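Ika8 (Synthetic construct, PDB 6G6O) is a computationally designed, artificial eight-bladed beta-propeller of WD40 type, probably made to test symmetrical design rather than to carry out a biological function. Local coordinates at residues 7-18 / 311-321. Sequence-based numbering, arbitrary orientation.
Sequences ELVSLEGHQSAI and GAKDGTVKVWY
Ala312 O is gripped from opposite faces of its carbonyl plane. Ile18 N reaches it across the contact at 3.0 Å, and Gly315 N closes the type I turn of its own segment on it at 3.1 Å. Next along, His14 N bonds Gly315 O almost straight, at 2.9 Å. Gly315 packs against the 14-16 backbone; a CB there would clash with His14 O and Ser16 O, and its backbone angles alone call for glycine. The side chains of Ile18 and Val317 cross at about a right angle, Ile18 CD1 lying 3.7 Å from Val317 CG2. Leu11 CD1 touches both valines of the strand, with Val319 CG2 at 3.6 Å. Waters stand in for direct strand bonds: one links Leu11 N to Val317 O, another joins Val319 N to Val9 O and Glu7 OE2. A direct bond comes at the corner, Leu8 N to Val319 O, 3.0 Å. Glu7 lies alongside Trp320, its carboxylate turned 75° from the ring, with Glu7 CG 3.5 Å from Trp320 CZ3. Trp320 CG stands beside the backbone N (chi1 -38°), which brings Lys318 CB over one indole face, toward the rim; NE1 bonds Ser310 OG. Replacing Trp320 by an alanine is likely to leave Glu7 CG and Lys318 CB without their shared neighbour and Ser310 OG without its indole partner. Strand 7-10, weakly bonded, lies along 317-321 as an outermost strand of the last blade, a Velcro closure, before the chain enters strand 18-24 of the next.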
ATOM      1  N   GLU A   7      -2.585 -23.645  -1.395  1.00 28.87           N
ATOM      2  CA  GLU A   7      -3.285 -22.721  -2.273  1.00 28.64           C
ATOM      3  C   GLU A   7      -4.761 -23.083  -2.340  1.00 28.11           C
ATOM      4  O   GLU A   7      -5.124 -24.261  -2.395  1.00 38.47           O
ATOM      5  CB  GLU A   7      -2.673 -22.740  -3.675  1.00 32.06           C
ATOM      6  CG  GLU A   7      -1.449 -21.851  -3.825  1.00 27.41           C
ATOM      7  CD  GLU A   7      -0.663 -22.142  -5.089  1.00 22.38           C
ATOM      8  OE1 GLU A   7       0.526 -22.506  -4.977  1.00 34.70           O
ATOM      9  OE2 GLU A   7      -1.229 -22.005  -6.193  1.00 30.45           O
ATOM     10  N   LEU A   8      -5.615 -22.061  -2.325  1.00 28.82           N
ATOM     11  CA  LEU A   8      -7.054 -22.278  -2.392  1.00 28.12           C
ATOM     12  C   LEU A   8      -7.551 -22.405  -3.826  1.00 30.62           C
ATOM     13  O   LEU A   8      -8.404 -23.251  -4.111  1.00 34.33           O
ATOM     14  CB  LEU A   8      -7.794 -21.140  -1.683  1.00 27.08           C
ATOM     15  CG  LEU A   8      -7.714 -21.117  -0.154  1.00 27.75           C
ATOM     16  CD1 LEU A   8      -8.489 -19.935   0.404  1.00 28.00           C
ATOM     17  CD2 LEU A   8      -8.230 -22.423   0.433  1.00 29.62           C
ATOM     18  N   VAL A   9      -7.030 -21.578  -4.734  1.00 27.34           N
ATOM     19  CA  VAL A   9      -7.418 -21.601  -6.138  1.00 27.46           C
ATOM     20  C   VAL A   9      -6.201 -21.291  -6.995  1.00 24.20           C
ATOM     21  O   VAL A   9      -5.184 -20.784  -6.517  1.00 28.80           O
ATOM     22  CB  VAL A   9      -8.551 -20.601  -6.454  1.00 26.71           C
ATOM     23  CG1 VAL A   9      -9.900 -21.188  -6.079  1.00 33.57           C
ATOM     24  CG2 VAL A   9      -8.312 -19.289  -5.726  1.00 29.63           C
ATOM     25  N   SER A  10      -6.319 -21.604  -8.282  1.00 30.89           N
ATOM     26  CA  SER A  10      -5.278 -21.341  -9.266  1.00 31.22           C
ATOM     27  C   SER A  10      -5.768 -20.260 -10.221  1.00 32.97           C
ATOM     28  O   SER A  10      -6.764 -20.457 -10.926  1.00 31.32           O
ATOM     29  CB  SER A  10      -4.912 -22.615 -10.028  1.00 24.51           C
ATOM     30  OG  SER A  10      -4.103 -22.323 -11.152  1.00 26.55           O
ATOM     31  N   LEU A  11      -5.074 -19.126 -10.238  1.00 32.00           N
ATOM     32  CA  LEU A  11      -5.396 -18.010 -11.117  1.00 26.21           C
ATOM     33  C   LEU A  11      -4.310 -17.865 -12.173  1.00 25.03           C
ATOM     34  O   LEU A  11      -3.118 -17.976 -11.870  1.00 31.79           O
ATOM     35  CB  LEU A  11      -5.532 -16.706 -10.328  1.00 22.57           C
ATOM     36  CG  LEU A  11      -6.329 -16.763  -9.025  1.00 22.68           C
ATOM     37  CD1 LEU A  11      -6.073 -15.513  -8.204  1.00 28.41           C
ATOM     38  CD2 LEU A  11      -7.813 -16.926  -9.303  1.00 24.85           C
ATOM     39  N   GLU A  12      -4.727 -17.605 -13.415  1.00 27.32           N
ATOM     40  CA  GLU A  12      -3.769 -17.556 -14.516  1.00 24.02           C
ATOM     41  C   GLU A  12      -2.845 -16.348 -14.401  1.00 26.77           C
ATOM     42  O   GLU A  12      -1.644 -16.451 -14.677  1.00 26.46           O
ATOM     43  CB  GLU A  12      -4.504 -17.547 -15.855  1.00 26.75           C
ATOM     44  CG  GLU A  12      -3.715 -18.190 -16.986  1.00 28.74           C
ATOM     45  CD  GLU A  12      -4.297 -17.899 -18.355  1.00 38.59           C
ATOM     46  OE1 GLU A  12      -5.539 -17.823 -18.475  1.00 48.13           O
ATOM     47  OE2 GLU A  12      -3.510 -17.747 -19.313  1.00 37.56           O
ATOM     48  N   GLY A  13      -3.379 -15.201 -14.000  1.00 21.17           N
ATOM     49  CA  GLY A  13      -2.564 -14.014 -13.838  1.00 24.24           C
ATOM     50  C   GLY A  13      -2.436 -13.211 -15.119  1.00 22.43           C
ATOM     51  O   GLY A  13      -3.260 -13.286 -16.034  1.00 20.62           O
ATOM     52  N   HIS A  14      -1.359 -12.433 -15.180  1.00 16.82           N
ATOM     53  CA  HIS A  14      -1.127 -11.487 -16.261  1.00 18.20           C
ATOM     54  C   HIS A  14       0.113 -11.874 -17.056  1.00 17.72           C
ATOM     55  O   HIS A  14       0.921 -12.708 -16.639  1.00 22.75           O
ATOM     56  CB  HIS A  14      -0.973 -10.060 -15.716  1.00 15.13           C
ATOM     57  CG  HIS A  14      -2.148  -9.587 -14.921  1.00 11.01           C
ATOM     58  ND1 HIS A  14      -2.954  -8.548 -15.333  1.00 12.73           N
ATOM     59  CD2 HIS A  14      -2.653 -10.008 -13.738  1.00 13.80           C
ATOM     60  CE1 HIS A  14      -3.904  -8.350 -14.437  1.00 12.94           C
ATOM     61  NE2 HIS A  14      -3.744  -9.222 -13.460  1.00  9.95           N
ATOM     62  N   GLN A  15       0.256 -11.240 -18.219  1.00 19.03           N
ATOM     63  CA  GLN A  15       1.401 -11.433 -19.095  1.00 14.64           C
ATOM     64  C   GLN A  15       2.555 -10.494 -18.775  1.00 18.09           C
ATOM     65  O   GLN A  15       3.559 -10.501 -19.493  1.00 16.50           O
ATOM     66  CB  GLN A  15       0.980 -11.247 -20.555  1.00 16.56           C
ATOM     67  CG  GLN A  15      -0.146 -12.168 -20.993  1.00 24.23           C
ATOM     68  CD  GLN A  15       0.219 -13.633 -20.852  1.00 19.72           C
ATOM     69  OE1 GLN A  15      -0.328 -14.342 -20.007  1.00 24.11           O
ATOM     70  NE2 GLN A  15       1.148 -14.094 -21.682  1.00 21.54           N
ATOM     71  N   SER A  16       2.434  -9.687 -17.724  1.00 22.85           N
ATOM     72  CA  SER A  16       3.501  -8.786 -17.316  1.00 18.56           C
ATOM     73  C   SER A  16       3.474  -8.660 -15.802  1.00 16.15           C
ATOM     74  O   SER A  16       2.550  -9.136 -15.136  1.00 17.67           O
ATOM     75  CB  SER A  16       3.373  -7.416 -17.990  1.00 21.16           C
ATOM     76  OG  SER A  16       2.238  -6.717 -17.514  1.00 24.31           O
ATOM     77  N   ALA A  17       4.500  -7.997 -15.266  1.00 19.06           N
ATOM     78  CA  ALA A  17       4.696  -7.914 -13.825  1.00 16.22           C
ATOM     79  C   ALA A  17       3.454  -7.380 -13.125  1.00 13.70           C
ATOM     80  O   ALA A  17       2.775  -6.482 -13.627  1.00 16.23           O
ATOM     81  CB  ALA A  17       5.896  -7.017 -13.509  1.00 15.35           C
ATOM     82  N   ILE A  18       3.155  -7.950 -11.962  1.00 12.27           N
ATOM     83  CA  ILE A  18       2.070  -7.452 -11.125  1.00 17.45           C
ATOM     84  C   ILE A  18       2.553  -6.182 -10.440  1.00 12.27           C
ATOM     85  O   ILE A  18       3.589  -6.183  -9.766  1.00 14.30           O
ATOM     86  CB  ILE A  18       1.626  -8.502 -10.097  1.00 13.36           C
ATOM     87  CG1 ILE A  18       1.206  -9.794 -10.796  1.00  9.23           C
ATOM     88  CG2 ILE A  18       0.479  -7.965  -9.251  1.00 15.23           C
ATOM     89  CD1 ILE A  18       0.067  -9.616 -11.758  1.00  9.18           C
ATOM     90  N   GLY A 311       1.251 -11.185  -5.450  1.00 17.19           N
ATOM     91  CA  GLY A 311       1.601 -10.892  -6.826  1.00 12.20           C
ATOM     92  C   GLY A 311       3.102 -10.904  -7.016  1.00  7.63           C
ATOM     93  O   GLY A 311       3.846 -10.706  -6.053  1.00 15.93           O
ATOM     94  N   ALA A 312       3.569 -11.132  -8.243  1.00 11.04           N
ATOM     95  CA  ALA A 312       4.994 -11.286  -8.494  1.00 13.45           C
ATOM     96  C   ALA A 312       5.367 -10.649  -9.826  1.00 13.06           C
ATOM     97  O   ALA A 312       4.511 -10.305 -10.644  1.00 18.11           O
ATOM     98  CB  ALA A 312       5.409 -12.760  -8.473  1.00 16.33           C
ATOM     99  N   LYS A 313       6.680 -10.516 -10.036  1.00 17.33           N
ATOM    100  CA  LYS A 313       7.213  -9.809 -11.196  1.00 13.37           C
ATOM    101  C   LYS A 313       7.011 -10.565 -12.503  1.00 18.70           C
ATOM    102  O   LYS A 313       7.106  -9.955 -13.572  1.00 17.80           O
ATOM    103  CB  LYS A 313       8.702  -9.531 -10.993  1.00 20.66           C
ATOM    104  CG  LYS A 313       9.021  -8.143 -10.468  1.00 18.50           C
ATOM    105  CD  LYS A 313      10.507  -7.857 -10.559  1.00 18.63           C
ATOM    106  CE  LYS A 313      10.795  -6.367 -10.489  1.00 25.57           C
ATOM    107  NZ  LYS A 313      12.240  -6.082 -10.712  1.00 26.28           N
ATOM    108  N   ASP A 314       6.755 -11.870 -12.456  1.00 19.65           N
ATOM    109  CA  ASP A 314       6.491 -12.610 -13.681  1.00 18.77           C
ATOM    110  C   ASP A 314       5.026 -12.570 -14.089  1.00 17.26           C
ATOM    111  O   ASP A 314       4.687 -13.052 -15.175  1.00 20.71           O
ATOM    112  CB  ASP A 314       6.951 -14.069 -13.543  1.00 24.69           C
ATOM    113  CG  ASP A 314       6.357 -14.765 -12.335  1.00 19.97           C
ATOM    114  OD1 ASP A 314       5.474 -14.181 -11.672  1.00 27.11           O
ATOM    115  OD2 ASP A 314       6.776 -15.906 -12.046  1.00 18.79           O
ATOM    116  N   GLY A 315       4.159 -12.002 -13.256  1.00 14.65           N
ATOM    117  CA  GLY A 315       2.748 -11.903 -13.558  1.00 14.88           C
ATOM    118  C   GLY A 315       1.871 -12.920 -12.865  1.00 12.89           C
ATOM    119  O   GLY A 315       0.659 -12.929 -13.106  1.00 17.88           O
ATOM    120  N   THR A 316       2.438 -13.768 -12.012  1.00 16.41           N
ATOM    121  CA  THR A 316       1.658 -14.795 -11.341  1.00 18.95           C
ATOM    122  C   THR A 316       0.918 -14.203 -10.149  1.00 20.93           C
ATOM    123  O   THR A 316       1.492 -13.446  -9.361  1.00 15.55           O
ATOM    124  CB  THR A 316       2.558 -15.943 -10.881  1.00 13.45           C
ATOM    125  OG1 THR A 316       3.556 -15.442  -9.984  1.00 17.60           O
ATOM    126  CG2 THR A 316       3.234 -16.603 -12.070  1.00 11.77           C
ATOM    127  N   VAL A 317      -0.362 -14.545 -10.027  1.00 18.52           N
ATOM    128  CA  VAL A 317      -1.175 -14.211  -8.864  1.00 19.18           C
ATOM    129  C   VAL A 317      -1.565 -15.516  -8.191  1.00 20.35           C
ATOM    130  O   VAL A 317      -2.067 -16.433  -8.850  1.00 21.05           O
ATOM    131  CB  VAL A 317      -2.424 -13.397  -9.252  1.00 15.39           C
ATOM    132  CG1 VAL A 317      -3.151 -12.918  -8.008  1.00 15.98           C
ATOM    133  CG2 VAL A 317      -2.040 -12.224 -10.136  1.00 14.35           C
ATOM    134  N   LYS A 318      -1.325 -15.605  -6.885  1.00 20.90           N
ATOM    135  CA  LYS A 318      -1.590 -16.823  -6.136  1.00 20.12           C
ATOM    136  C   LYS A 318      -2.380 -16.500  -4.876  1.00 23.81           C
ATOM    137  O   LYS A 318      -2.239 -15.423  -4.290  1.00 20.13           O
ATOM    138  CB  LYS A 318      -0.287 -17.552  -5.778  1.00 16.01           C
ATOM    139  CG  LYS A 318       0.449 -18.105  -6.992  1.00 19.67           C
ATOM    140  CD  LYS A 318       1.693 -18.873  -6.596  1.00 19.66           C
ATOM    141  CE  LYS A 318       2.374 -19.477  -7.812  1.00 20.40           C
ATOM    142  NZ  LYS A 318       3.629 -20.187  -7.448  1.00 23.71           N
ATOM    143  N   VAL A 319      -3.220 -17.450  -4.475  1.00 21.04           N
ATOM    144  CA  VAL A 319      -4.091 -17.315  -3.313  1.00 20.69           C
ATOM    145  C   VAL A 319      -3.754 -18.439  -2.344  1.00 23.88           C
ATOM    146  O   VAL A 319      -3.927 -19.618  -2.672  1.00 24.78           O
ATOM    147  CB  VAL A 319      -5.576 -17.357  -3.708  1.00 20.85           C
ATOM    148  CG1 VAL A 319      -6.455 -17.330  -2.470  1.00 23.73           C
ATOM    149  CG2 VAL A 319      -5.910 -16.201  -4.634  1.00 20.74           C
ATOM    150  N   TRP A 320      -3.275 -18.073  -1.159  1.00 25.04           N
ATOM    151  CA  TRP A 320      -2.852 -19.018  -0.138  1.00 22.93           C
ATOM    152  C   TRP A 320      -3.863 -19.054   1.000  1.00 25.99           C
ATOM    153  O   TRP A 320      -4.644 -18.120   1.198  1.00 29.68           O
ATOM    154  CB  TRP A 320      -1.472 -18.647   0.414  1.00 25.20           C
ATOM    155  CG  TRP A 320      -0.523 -18.130  -0.622  1.00 33.36           C
ATOM    156  CD1 TRP A 320      -0.319 -16.826  -0.968  1.00 29.93           C
ATOM    157  CD2 TRP A 320       0.369 -18.904  -1.433  1.00 41.58           C
ATOM    158  NE1 TRP A 320       0.633 -16.740  -1.953  1.00 28.61           N
ATOM    159  CE2 TRP A 320       1.073 -18.002  -2.255  1.00 30.64           C
ATOM    160  CE3 TRP A 320       0.637 -20.271  -1.545  1.00 41.06           C
ATOM    161  CZ2 TRP A 320       2.027 -18.423  -3.176  1.00 30.56           C
ATOM    162  CZ3 TRP A 320       1.582 -20.687  -2.464  1.00 39.59           C
ATOM    163  CH2 TRP A 320       2.266 -19.767  -3.266  1.00 32.76           C
ATOM    164  N   TYR A 321      -3.837 -20.151   1.754  1.00 28.65           N
ATOM    165  CA  TYR A 321      -4.655 -20.306   2.947  1.00 26.90           C
ATOM    166  C   TYR A 321      -3.758 -20.482   4.163  1.00 33.87           C
ATOM    167  O   TYR A 321      -2.781 -21.236   4.123  1.00 35.92           O
ATOM    168  CB  TYR A 321      -5.603 -21.505   2.840  1.00 35.37           C
ATOM    169  CG  TYR A 321      -6.258 -21.854   4.159  1.00 38.55           C
ATOM    170  CD1 TYR A 321      -7.256 -21.049   4.693  1.00 43.60           C
ATOM    171  CD2 TYR A 321      -5.866 -22.975   4.879  1.00 42.24           C
ATOM    172  CE1 TYR A 321      -7.853 -21.355   5.900  1.00 40.67           C
ATOM    173  CE2 TYR A 321      -6.458 -23.290   6.090  1.00 40.08           C
ATOM    174  CZ  TYR A 321      -7.450 -22.476   6.595  1.00 40.78           C
ATOM    175  OH  TYR A 321      -8.041 -22.784   7.797  1.00 52.06           O
TER
HETATM  176  O   HOH W   1      -2.967 -19.744  -6.652  1.00 21.02           O
HETATM  177  O   HOH W   2      -2.470 -19.217  -8.761  1.00 18.37           O
HETATM  178  O   HOH W   3      -0.654 -17.087 -11.744  1.00 21.16           O